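Local coordinates for protein prolyl endopeptidase (Myxococcus xanthus, PDB 2BKL) that probably hydrolyses oligopeptides on the carboxyl side of proline, and more slowly of alanine, as a serine endopeptidase of the prolyl oligopeptidase family, at residues 447-452 with 526-531; 550-555 with 668-673; 163-168 with 203-208; 169-174 with 183-188. All blocks are in the same frame, centred on the assembly; numbering follows the deposited sequence.

Contact 1: residues 447-452 with 526-531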
# COMPACT_ATOMS: atom_id res chain seq x y z
N PRO A 447 -26.01 -3.42 -9.54
CA PRO A 447 -24.95 -2.41 -9.56
C PRO A 447 -23.70 -3.13 -9.05
O PRO A 447 -23.74 -3.77 -8.00
CB PRO A 447 -25.42 -1.36 -8.55
CG PRO A 447 -26.69 -1.76 -8.08
CD PRO A 447 -27.06 -3.12 -8.56
N THR A 448 -22.60 -3.00 -9.77
CA THR A 448 -21.39 -3.73 -9.45
C THR A 448 -20.21 -2.80 -9.43
O THR A 448 -20.12 -1.91 -10.25
CB THR A 448 -21.22 -4.83 -10.52
OG1 THR A 448 -22.31 -5.75 -10.40
CG2 THR A 448 -19.94 -5.67 -10.33
N LEU A 449 -19.34 -3.01 -8.46
CA LEU A 449 -18.12 -2.24 -8.31
C LEU A 449 -16.95 -3.22 -8.36
O LEU A 449 -16.85 -4.12 -7.54
CB LEU A 449 -18.11 -1.50 -6.98
CG LEU A 449 -16.88 -0.67 -6.62
CD1 LEU A 449 -16.65 0.41 -7.59
CD2 LEU A 449 -17.10 -0.09 -5.22
N LEU A 450 -16.08 -3.04 -9.34
CA LEU A 450 -14.96 -3.93 -9.63
C LEU A 450 -13.67 -3.16 -9.32
O LEU A 450 -13.43 -2.08 -9.87
CB LEU A 450 -14.99 -4.36 -11.11
CG LEU A 450 -13.73 -5.01 -11.67
CD1 LEU A 450 -13.39 -6.32 -10.92
CD2 LEU A 450 -13.86 -5.23 -13.14
N TYR A 451 -12.88 -3.74 -8.44
CA TYR A 451 -11.65 -3.15 -7.92
C TYR A 451 -10.44 -3.97 -8.36
O TYR A 451 -10.46 -5.20 -8.39
CB TYR A 451 -11.75 -3.16 -6.39
CG TYR A 451 -10.57 -2.65 -5.59
CD1 TYR A 451 -10.03 -1.42 -5.85
CD2 TYR A 451 -10.09 -3.36 -4.50
CE1 TYR A 451 -8.98 -0.91 -5.08
CE2 TYR A 451 -9.05 -2.86 -3.72
CZ TYR A 451 -8.48 -1.65 -4.07
OH TYR A 451 -7.41 -1.09 -3.35
N GLY A 452 -9.36 -3.27 -8.67
CA GLY A 452 -8.10 -3.90 -8.99
C GLY A 452 -6.93 -2.97 -8.74
O GLY A 452 -7.10 -1.79 -8.47
N ARG A 526 -24.36 -0.67 -15.55
CA ARG A 526 -24.49 -0.87 -14.13
C ARG A 526 -23.15 -1.26 -13.48
O ARG A 526 -23.12 -1.64 -12.30
CB ARG A 526 -25.51 -1.98 -13.88
CG ARG A 526 -26.91 -1.64 -14.36
CD ARG A 526 -27.64 -0.72 -13.40
NE ARG A 526 -28.29 -1.52 -12.37
CZ ARG A 526 -29.08 -1.04 -11.42
NH1 ARG A 526 -29.25 0.27 -11.27
NH2 ARG A 526 -29.68 -1.87 -10.58
N LEU A 527 -22.06 -1.14 -14.23
CA LEU A 527 -20.74 -1.54 -13.75
C LEU A 527 -19.84 -0.34 -13.54
O LEU A 527 -19.62 0.45 -14.44
CB LEU A 527 -20.08 -2.49 -14.76
CG LEU A 527 -18.65 -2.96 -14.46
CD1 LEU A 527 -18.61 -3.73 -13.17
CD2 LEU A 527 -18.07 -3.76 -15.60
N ALA A 528 -19.28 -0.25 -12.34
CA ALA A 528 -18.26 0.75 -12.01
C ALA A 528 -16.93 0.06 -11.72
O ALA A 528 -16.88 -1.06 -11.22
CB ALA A 528 -18.70 1.56 -10.81
N ILE A 529 -15.85 0.77 -12.02
CA ILE A 529 -14.50 0.35 -11.65
C ILE A 529 -13.86 1.37 -10.75
O ILE A 529 -14.10 2.57 -10.87
CB ILE A 529 -13.64 0.05 -12.87
CG1 ILE A 529 -13.57 1.22 -13.87
CG2 ILE A 529 -14.09 -1.24 -13.52
CD1 ILE A 529 -12.61 1.01 -14.99
N TYR A 530 -13.03 0.88 -9.84
CA TYR A 530 -12.32 1.69 -8.86
C TYR A 530 -10.87 1.25 -8.80
O TYR A 530 -10.58 0.05 -8.75
CB TYR A 530 -12.92 1.58 -7.43
CG TYR A 530 -12.13 2.40 -6.39
CD1 TYR A 530 -10.91 1.94 -5.86
CD2 TYR A 530 -12.53 3.65 -6.00
CE1 TYR A 530 -10.16 2.69 -4.97
CE2 TYR A 530 -11.79 4.39 -5.07
CZ TYR A 530 -10.62 3.92 -4.59
OH TYR A 530 -9.91 4.69 -3.67
N GLY A 531 -9.97 2.22 -8.76
CA GLY A 531 -8.59 1.94 -8.43
C GLY A 531 -7.89 3.18 -7.93
O GLY A 531 -8.28 4.27 -8.30

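Contact 2: residues 550-555 with 668-673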
# COMPACT_ATOMS: atom_id res chain seq x y z
N TYR A 550 -17.85 -0.12 -19.37
CA TYR A 550 -17.98 0.47 -18.05
C TYR A 550 -19.00 1.59 -18.01
O TYR A 550 -19.13 2.36 -18.97
CB TYR A 550 -16.62 1.02 -17.61
CG TYR A 550 -15.47 0.04 -17.79
CD1 TYR A 550 -15.35 -1.07 -16.96
CD2 TYR A 550 -14.52 0.20 -18.78
CE1 TYR A 550 -14.32 -1.96 -17.12
CE2 TYR A 550 -13.48 -0.69 -18.97
CZ TYR A 550 -13.38 -1.79 -18.13
OH TYR A 550 -12.38 -2.69 -18.32
N GLY A 551 -19.75 1.67 -16.91
CA GLY A 551 -20.70 2.74 -16.67
C GLY A 551 -20.13 3.91 -15.89
O GLY A 551 -20.53 5.07 -16.08
N ALA A 552 -19.19 3.62 -15.00
CA ALA A 552 -18.58 4.66 -14.17
C ALA A 552 -17.18 4.25 -13.74
O ALA A 552 -16.84 3.05 -13.68
CB ALA A 552 -19.45 4.94 -12.98
N VAL A 553 -16.37 5.26 -13.43
CA VAL A 553 -14.98 5.07 -13.03
C VAL A 553 -14.72 5.97 -11.85
O VAL A 553 -15.03 7.18 -11.89
CB VAL A 553 -14.04 5.47 -14.16
CG1 VAL A 553 -12.57 5.44 -13.75
CG2 VAL A 553 -14.25 4.62 -15.41
N VAL A 554 -14.14 5.41 -10.81
CA VAL A 554 -13.63 6.16 -9.66
C VAL A 554 -12.11 5.97 -9.66
O VAL A 554 -11.62 4.85 -9.56
CB VAL A 554 -14.24 5.70 -8.32
CG1 VAL A 554 -13.73 6.59 -7.19
CG2 VAL A 554 -15.77 5.73 -8.38
N CYS A 555 -11.38 7.09 -9.76
CA CYS A 555 -9.93 7.05 -10.03
C CYS A 555 -9.29 7.87 -8.94
O CYS A 555 -9.48 9.09 -8.88
CB CYS A 555 -9.67 7.63 -11.43
SG CYS A 555 -7.96 7.74 -11.91
N TYR A 668 -20.14 6.77 -2.98
CA TYR A 668 -21.28 5.88 -3.19
C TYR A 668 -22.49 6.65 -3.70
O TYR A 668 -23.25 6.11 -4.51
CB TYR A 668 -21.55 4.95 -1.97
CG TYR A 668 -20.49 3.85 -1.90
CD1 TYR A 668 -20.57 2.75 -2.74
CD2 TYR A 668 -19.42 3.91 -1.00
CE1 TYR A 668 -19.60 1.75 -2.72
CE2 TYR A 668 -18.45 2.89 -0.96
CZ TYR A 668 -18.55 1.81 -1.83
OH TYR A 668 -17.61 0.79 -1.86
N SER A 669 -22.66 7.92 -3.32
CA SER A 669 -23.73 8.72 -3.90
C SER A 669 -23.49 9.02 -5.40
O SER A 669 -24.43 8.98 -6.17
CB SER A 669 -24.05 9.95 -3.05
OG SER A 669 -23.06 10.96 -3.13
N PHE A 670 -22.24 9.23 -5.82
CA PHE A 670 -21.86 9.31 -7.23
C PHE A 670 -22.29 8.04 -7.96
O PHE A 670 -22.93 8.08 -9.01
CB PHE A 670 -20.34 9.53 -7.35
CG PHE A 670 -19.77 9.30 -8.73
CD1 PHE A 670 -19.91 10.25 -9.75
CD2 PHE A 670 -19.06 8.15 -9.00
CE1 PHE A 670 -19.35 10.04 -11.02
CE2 PHE A 670 -18.52 7.93 -10.23
CZ PHE A 670 -18.67 8.88 -11.25
N LEU A 671 -21.95 6.89 -7.39
CA LEU A 671 -22.29 5.62 -8.01
C LEU A 671 -23.80 5.43 -8.13
O LEU A 671 -24.30 4.99 -9.18
CB LEU A 671 -21.64 4.44 -7.28
CG LEU A 671 -20.10 4.38 -7.39
CD1 LEU A 671 -19.58 3.17 -6.65
CD2 LEU A 671 -19.64 4.36 -8.84
N PHE A 672 -24.52 5.74 -7.04
CA PHE A 672 -25.97 5.56 -7.04
C PHE A 672 -26.57 6.42 -8.13
O PHE A 672 -27.52 6.01 -8.78
CB PHE A 672 -26.58 5.99 -5.70
CG PHE A 672 -26.37 5.02 -4.58
CD1 PHE A 672 -26.03 3.70 -4.80
CD2 PHE A 672 -26.59 5.44 -3.28
CE1 PHE A 672 -25.87 2.82 -3.72
CE2 PHE A 672 -26.41 4.57 -2.21
CZ PHE A 672 -26.06 3.25 -2.45
N GLN A 673 -26.05 7.63 -8.33
CA GLN A 673 -26.55 8.53 -9.37
C GLN A 673 -26.28 7.97 -10.75
O GLN A 673 -27.19 7.79 -11.57
CB GLN A 673 -25.93 9.92 -9.25
CG GLN A 673 -26.27 10.88 -10.39
CD GLN A 673 -27.72 11.29 -10.41
OE1 GLN A 673 -28.30 11.45 -11.50
NE2 GLN A 673 -28.31 11.49 -9.24

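Contact 3: residues 163-168 with 203-208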
# COMPACT_ATOMS: atom_id res chain seq x y z
N ASP A 163 16.41 14.84 20.49
CA ASP A 163 16.30 13.74 19.55
C ASP A 163 15.17 14.02 18.58
O ASP A 163 14.07 13.46 18.65
CB ASP A 163 16.06 12.42 20.30
CG ASP A 163 17.10 12.18 21.38
OD1 ASP A 163 18.29 12.09 21.03
OD2 ASP A 163 16.79 12.10 22.58
N VAL A 164 15.45 14.93 17.66
CA VAL A 164 14.47 15.37 16.69
C VAL A 164 15.19 15.37 15.36
O VAL A 164 16.20 16.07 15.20
CB VAL A 164 13.94 16.78 16.98
CG1 VAL A 164 12.97 17.23 15.87
CG2 VAL A 164 13.30 16.86 18.37
N ILE A 165 14.72 14.58 14.41
CA ILE A 165 15.43 14.38 13.17
C ILE A 165 14.52 14.59 11.97
O ILE A 165 13.61 13.78 11.69
CB ILE A 165 16.06 12.98 13.11
CG1 ILE A 165 16.81 12.59 14.40
CG2 ILE A 165 17.00 12.90 11.95
CD1 ILE A 165 17.31 11.17 14.42
N GLU A 166 14.73 15.69 11.24
CA GLU A 166 14.03 15.88 9.97
C GLU A 166 14.59 14.94 8.89
O GLU A 166 15.64 14.33 9.07
CB GLU A 166 14.06 17.36 9.55
CG GLU A 166 13.38 18.26 10.58
CD GLU A 166 13.06 19.69 10.13
OE1 GLU A 166 13.04 19.96 8.91
OE2 GLU A 166 12.81 20.53 11.02
N GLY A 167 13.87 14.77 7.81
CA GLY A 167 14.30 13.88 6.77
C GLY A 167 14.09 12.40 7.05
O GLY A 167 14.79 11.55 6.49
N GLY A 168 13.06 12.09 7.86
CA GLY A 168 12.77 10.73 8.24
C GLY A 168 11.75 9.98 7.41
O GLY A 168 11.29 8.92 7.84
N THR A 203 20.51 7.86 3.14
CA THR A 203 21.69 7.41 3.82
C THR A 203 21.31 6.63 5.06
O THR A 203 20.28 6.89 5.66
CB THR A 203 22.50 8.66 4.19
OG1 THR A 203 22.75 9.42 2.98
CG2 THR A 203 23.84 8.32 4.69
N ILE A 204 22.12 5.67 5.46
CA ILE A 204 21.91 5.04 6.76
C ILE A 204 22.76 5.75 7.79
O ILE A 204 23.95 5.91 7.56
CB ILE A 204 22.24 3.55 6.75
CG1 ILE A 204 21.55 2.82 5.59
CG2 ILE A 204 21.90 2.92 8.11
CD1 ILE A 204 20.06 2.92 5.52
N ARG A 205 22.13 6.20 8.88
CA ARG A 205 22.80 6.86 9.99
C ARG A 205 22.51 6.15 11.31
O ARG A 205 21.61 5.33 11.39
CB ARG A 205 22.41 8.33 10.07
CG ARG A 205 22.78 9.10 8.78
CD ARG A 205 23.05 10.57 9.02
NE ARG A 205 21.95 11.24 9.70
CZ ARG A 205 21.96 12.54 10.02
NH1 ARG A 205 23.00 13.30 9.68
NH2 ARG A 205 20.94 13.07 10.68
N TYR A 206 23.29 6.46 12.34
CA TYR A 206 23.05 5.98 13.70
C TYR A 206 22.87 7.18 14.57
O TYR A 206 23.73 8.07 14.61
CB TYR A 206 24.17 5.10 14.26
CG TYR A 206 23.82 4.53 15.62
CD1 TYR A 206 23.08 3.38 15.71
CD2 TYR A 206 24.18 5.14 16.80
CE1 TYR A 206 22.70 2.84 16.93
CE2 TYR A 206 23.81 4.62 18.03
CZ TYR A 206 23.08 3.45 18.09
OH TYR A 206 22.71 2.95 19.32
N HIS A 207 21.76 7.23 15.29
CA HIS A 207 21.50 8.32 16.22
C HIS A 207 21.69 7.81 17.65
O HIS A 207 21.03 6.85 18.07
CB HIS A 207 20.09 8.87 16.08
CG HIS A 207 19.83 9.96 17.05
ND1 HIS A 207 20.62 11.08 17.10
CD2 HIS A 207 18.95 10.07 18.07
CE1 HIS A 207 20.21 11.86 18.09
NE2 HIS A 207 19.20 11.28 18.69
N THR A 208 22.62 8.42 18.37
CA THR A 208 22.78 8.14 19.80
C THR A 208 21.84 9.05 20.58
O THR A 208 21.86 10.28 20.40
CB THR A 208 24.23 8.40 20.20
OG1 THR A 208 25.12 7.46 19.55
CG2 THR A 208 24.42 8.18 21.73

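Contact 4: residues 169-174 with 183-188. With ZAH (N-[(benzyloxy)carbonyl]-L-alanyl-L-proline), chain C.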
# COMPACT_ATOMS: atom_id res chain seq x y z
N LYS A 169 11.43 10.48 6.22
CA LYS A 169 10.44 9.86 5.36
C LYS A 169 10.57 8.32 5.25
O LYS A 169 9.55 7.60 5.34
CB LYS A 169 10.55 10.42 3.93
CG LYS A 169 9.68 9.72 2.92
CD LYS A 169 9.83 10.28 1.48
CE LYS A 169 9.46 11.71 1.39
NZ LYS A 169 9.27 12.08 -0.08
N TYR A 170 11.79 7.85 5.00
CA TYR A 170 12.03 6.44 4.76
C TYR A 170 12.43 5.65 5.99
O TYR A 170 12.68 4.43 5.89
CB TYR A 170 13.07 6.25 3.65
CG TYR A 170 12.67 6.82 2.31
CD1 TYR A 170 11.48 6.45 1.70
CD2 TYR A 170 13.49 7.70 1.62
CE1 TYR A 170 11.12 6.96 0.45
CE2 TYR A 170 13.12 8.23 0.37
CZ TYR A 170 11.93 7.87 -0.19
OH TYR A 170 11.56 8.42 -1.42
N ALA A 171 12.46 6.30 7.16
CA ALA A 171 13.03 5.67 8.37
C ALA A 171 12.09 4.69 9.04
O ALA A 171 10.90 4.97 9.23
CB ALA A 171 13.46 6.72 9.40
N THR A 172 12.66 3.56 9.45
CA THR A 172 12.05 2.68 10.43
C THR A 172 13.14 2.43 11.47
O THR A 172 14.07 1.65 11.20
CB THR A 172 11.56 1.37 9.81
OG1 THR A 172 12.56 0.83 8.94
CG2 THR A 172 10.41 1.59 8.90
N PRO A 173 13.10 3.09 12.63
CA PRO A 173 14.22 2.98 13.57
C PRO A 173 14.49 1.54 14.03
O PRO A 173 13.57 0.79 14.42
CB PRO A 173 13.79 3.86 14.75
CG PRO A 173 12.86 4.87 14.11
CD PRO A 173 12.08 4.05 13.12
N LYS A 174 15.76 1.17 13.96
CA LYS A 174 16.27 -0.10 14.49
C LYS A 174 17.10 0.19 15.73
O LYS A 174 18.25 0.57 15.62
CB LYS A 174 17.15 -0.82 13.48
CG LYS A 174 16.48 -1.80 12.50
CD LYS A 174 15.57 -1.14 11.52
CE LYS A 174 16.27 -0.19 10.56
NZ LYS A 174 15.36 0.23 9.42
N TYR A 183 19.62 2.82 14.45
CA TYR A 183 19.92 2.98 13.02
C TYR A 183 18.67 3.45 12.30
O TYR A 183 17.56 3.05 12.63
CB TYR A 183 20.35 1.65 12.42
CG TYR A 183 21.68 1.14 12.94
CD1 TYR A 183 22.90 1.53 12.35
CD2 TYR A 183 21.75 0.22 13.98
CE1 TYR A 183 24.08 1.06 12.80
CE2 TYR A 183 22.95 -0.22 14.46
CZ TYR A 183 24.11 0.18 13.85
OH TYR A 183 25.34 -0.26 14.28
N TYR A 184 18.84 4.28 11.29
CA TYR A 184 17.69 4.75 10.52
C TYR A 184 18.12 5.28 9.16
O TYR A 184 19.28 5.60 8.93
CB TYR A 184 16.91 5.85 11.29
CG TYR A 184 17.69 7.13 11.44
CD1 TYR A 184 18.76 7.25 12.32
CD2 TYR A 184 17.45 8.20 10.61
CE1 TYR A 184 19.51 8.43 12.41
CE2 TYR A 184 18.19 9.38 10.71
CZ TYR A 184 19.23 9.48 11.59
OH TYR A 184 19.97 10.64 11.67
N GLU A 185 17.13 5.37 8.28
CA GLU A 185 17.26 5.85 6.91
C GLU A 185 16.95 7.33 6.89
O GLU A 185 15.89 7.76 7.36
CB GLU A 185 16.26 5.14 6.02
CG GLU A 185 16.38 3.62 5.95
CD GLU A 185 16.08 2.82 7.23
OE1 GLU A 185 15.27 3.22 8.07
OE2 GLU A 185 16.68 1.73 7.43
N TRP A 186 17.88 8.13 6.37
CA TRP A 186 17.85 9.58 6.46
C TRP A 186 17.95 10.23 5.08
O TRP A 186 18.74 9.79 4.24
CB TRP A 186 19.04 10.07 7.31
CG TRP A 186 19.02 11.53 7.55
CD1 TRP A 186 18.09 12.26 8.24
CD2 TRP A 186 20.00 12.47 7.10
NE1 TRP A 186 18.43 13.59 8.23
CE2 TRP A 186 19.60 13.74 7.55
CE3 TRP A 186 21.17 12.36 6.36
CZ2 TRP A 186 20.34 14.90 7.28
CZ3 TRP A 186 21.91 13.50 6.09
CH2 TRP A 186 21.49 14.74 6.55
N LEU A 187 17.20 11.31 4.87
CA LEU A 187 17.35 12.17 3.68
C LEU A 187 17.87 13.53 4.10
O LEU A 187 17.39 14.11 5.09
CB LEU A 187 16.01 12.37 2.99
CG LEU A 187 15.42 11.17 2.28
CD1 LEU A 187 13.99 11.42 1.88
CD2 LEU A 187 16.23 10.83 1.05
N PRO A 188 18.84 14.08 3.38
CA PRO A 188 19.34 15.43 3.67
C PRO A 188 18.28 16.46 3.26
O PRO A 188 17.42 16.15 2.45
CB PRO A 188 20.59 15.52 2.77
CG PRO A 188 20.24 14.70 1.63
CD PRO A 188 19.50 13.50 2.19
C1 ZAH C . 0.68 3.90 -5.74
O2 ZAH C . 0.42 2.70 -6.45
C3 ZAH C . 2.14 4.39 -5.90
C4 ZAH C . 2.47 4.73 -7.36
C5 ZAH C . 3.05 3.47 -7.98
C6 ZAH C . 3.62 2.64 -6.86
N7 ZAH C . 3.16 3.34 -5.66
C8 ZAH C . 3.55 3.00 -4.44
O9 ZAH C . 3.14 3.74 -3.42
C10 ZAH C . 4.68 1.97 -4.20
C11 ZAH C . 3.96 0.62 -4.23
N14 ZAH C . 5.30 2.13 -2.91
C15 ZAH C . 6.13 3.12 -2.67
O16 ZAH C . 6.51 3.94 -3.61
O17 ZAH C . 6.66 3.25 -1.34
C18 ZAH C . 7.44 4.46 -1.13
C19 ZAH C . 7.73 4.70 0.35
C20 ZAH C . 8.55 3.79 1.04
C21 ZAH C . 8.81 3.99 2.40
C22 ZAH C . 8.28 5.11 3.05
C23 ZAH C . 7.49 6.03 2.36
C24 ZAH C . 7.21 5.82 1.01
O HOH W 1 14.32 9.02 5.45

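Contact 1: residues 447-452 with 526-531
Tyr451 and Tyr530 lie side by side on one face of a parallel strand pair, their side chains pointing the same way. In each, CG is anti to the backbone N (chi1 177° in Tyr451), and the rings approach through their CD1 rims, Tyr451 CD1 standing 3.5 Å from Tyr530 CD1. Ring planes 53° apart make this an oblique pair, neither stacked nor edge-to-face. Tyr451 CD1 also comes within 3.3 Å of Tyr530 O, a carbonyl that sits at the ring edge. An alanine at Tyr451 would probably open a gap beside Tyr530 O and leave the CD1 side of the Tyr530 ring without this neighbour. On the same face, Leu449 CD1 reaches 3.9 Å from Tyr530 CB and also meets Ala528 CB; helix 657-674 covers this side. Opposite, Thr448 CG2 lies 3.7 Å from Leu527 CD1, and Leu450 CD2 meets Ile529 CG2, while Thr448 OG1 bonds to Ala446 O. Next to Thr448, Pro447 CG rests over one face of the Arg526 guanidinium, offset toward its rim; Asn445 O holds NE. The straightest backbone bond runs from Ala528 N to Thr448 O (2.8 Å, 174° at the hydrogen). Chemically, four backbone bonds pair the strands, outward-turned backbone groups of Leu449 and Tyr451 pair with strand 477-481, mainly apolar groups line both faces, and the second strand leads into the probable nucleophile elbow that includes Gly531.

Contact 2: residues 550-555 with 668-673
Phe670 brings the CE2 corner of its ring against strand 552-555, where it meets three successive residues. CE2 is 3.9 Å from Val553 O and also touches Val554 CG2 and Ala552 CB, all approached obliquely to the ring. The Val554 and Phe670 side chains run alongside one another, pointing opposite ways. CG of Phe670 is anti to its backbone N (chi1 166°), which starts the ring off toward the strand. Beside it, Leu671 CD2 sits 4.1 Å from Val554 CG2 and also touches Ala552 CB, so Ala552 and Val554 each meet both helix residues. No hydrogen bond crosses, and the contact is wholly apolar apart from the carbonyl. In the next shell, Phe670 also rests on Leu609, Leu671 on Ala528 and Val554 on Tyr530, while backbone bonds from Ala552 to Leu527 and Ile529 hold the strand in its sheet. Val553 points its CB away from the helix and packs on Val539 and Met543 of helix 534-545. The segment axes approach to 9.6 Å at 165°, nearly antiparallel. A helix following the last strand of a mixed sheet, running nearly antiparallel to and packed along its central parallel strands, with further helices on the other face, is the layered arrangement of the alpha/beta hydrolase fold.

Contact 3: residues 163-168 with 203-208
The His207 imidazole carries Ile165 CD1 over one face and the Asp163 carboxylate at its edge. CD1 lies 3.8 Å above the ring plane, offset toward the rim, and 4.2 Å from the ring centroid, a CH-pi contact. Close to the ring plane, His207 NE2 donates to Asp163 OD1 over 2.6 Å, with 161° at the hydrogen. OD1 is met on its anti side, and the carboxylate is turned 71° from the imidazole, the two side chains crossing at about a right angle. The Arg205 guanidinium is touched at its edge, where Ile165 CG2 stands 4.1 Å from Arg205 NH2. Strand 203-208 belongs to a four-stranded antiparallel blade of the beta-propeller, and the irregular segment 163-168, which follows strand 148-153, lies against it. CG of His207 is anti to the backbone N (chi1 179°), extending from the strand toward this segment. His207 ND1 bonds to Asp216 OD1, so the ring spans two carboxylates, which would probably favour its protonated form. An alanine at His207 would probably leave both acids without their shared partner and Ile165 CD1 without its ring face. Asp163 OD1 also accepts a hydrogen bond from Gly210 N, and OD2 pairs with Ser160 OG. Arg205 NH2 bonds to Tyr184 OH, and its guanidinium makes a cation-pi contact with Trp186.

Contact 4: residues 169-174 with 183-188
Lys174 and Glu185 are bent toward each other: in Lys174 the chain turns at chi2 (67°) and chi3 (64°), in Glu185 at chi2 (66°), and the two side chains cross at about a right angle. They join the two arms of a beta-hairpin at one edge of a propeller blade, strand 174-175 against strand 181-186. Lys174 NZ forms a salt bridge to Glu185 OE2 at 2.8 Å, on the syn side of the carboxylate and slightly out of its plane, with a weak second bond to OE1. The same ammonium bonds Thr172 O at 2.6 Å, in the carbonyl plane, and also Thr172 OG1. Ser232 completes the cluster, its O accepting from NZ and its OG pairing with OE2. Glu185 OE1 meanwhile accepts from Thr172 N at 3.0 Å, so one carboxylate ties down both the lysine and the backbone of the irregular segment. The hairpin itself is registered by the hydrogen-bonded antiparallel pair Lys174 and Tyr183: Lys174 N reaches Tyr183 O over 2.9 Å in the carbonyl plane, whereas Tyr183 N lies above the plane of Lys174 O. Farther along, a water links Tyr170 N to Glu185 O. Tyr170 CE2 packs on Leu187 CD1 at 3.6 Å, and Lys169 CD sits over one face of the Tyr170 ring. Lys169 and Tyr170 both belong to the pocket of the bound benzyloxycarbonyl-Ala-Pro; ligand atom C21 of the phenyl group lies at the edge of the tyrosine ring, in its plane, 3.7 Å from Tyr170 CD1.

Overall arrangement
From the N terminus, segment 163-168 opens contact 3, which strand 203-208 closes. The shorter hairpin of contact 4 (169-174 with 183-188) falls wholly within that loop, so the two nest. Their centres are about 6 Å apart, and they share one propeller blade through neighbouring strands 181-186 and 203-208. Contact 1 opens much later, at 447-452, and closes at 526-531 before contact 2 begins; contact 2 joins 550-555 to the C-terminal helix. These two follow in series, their centres about 8 Å apart, on adjacent strands of the hydrolase sheet. No contacts cross. Centres of the two groups lie 38 to 44 Å apart, on opposite sides of the chain's centre.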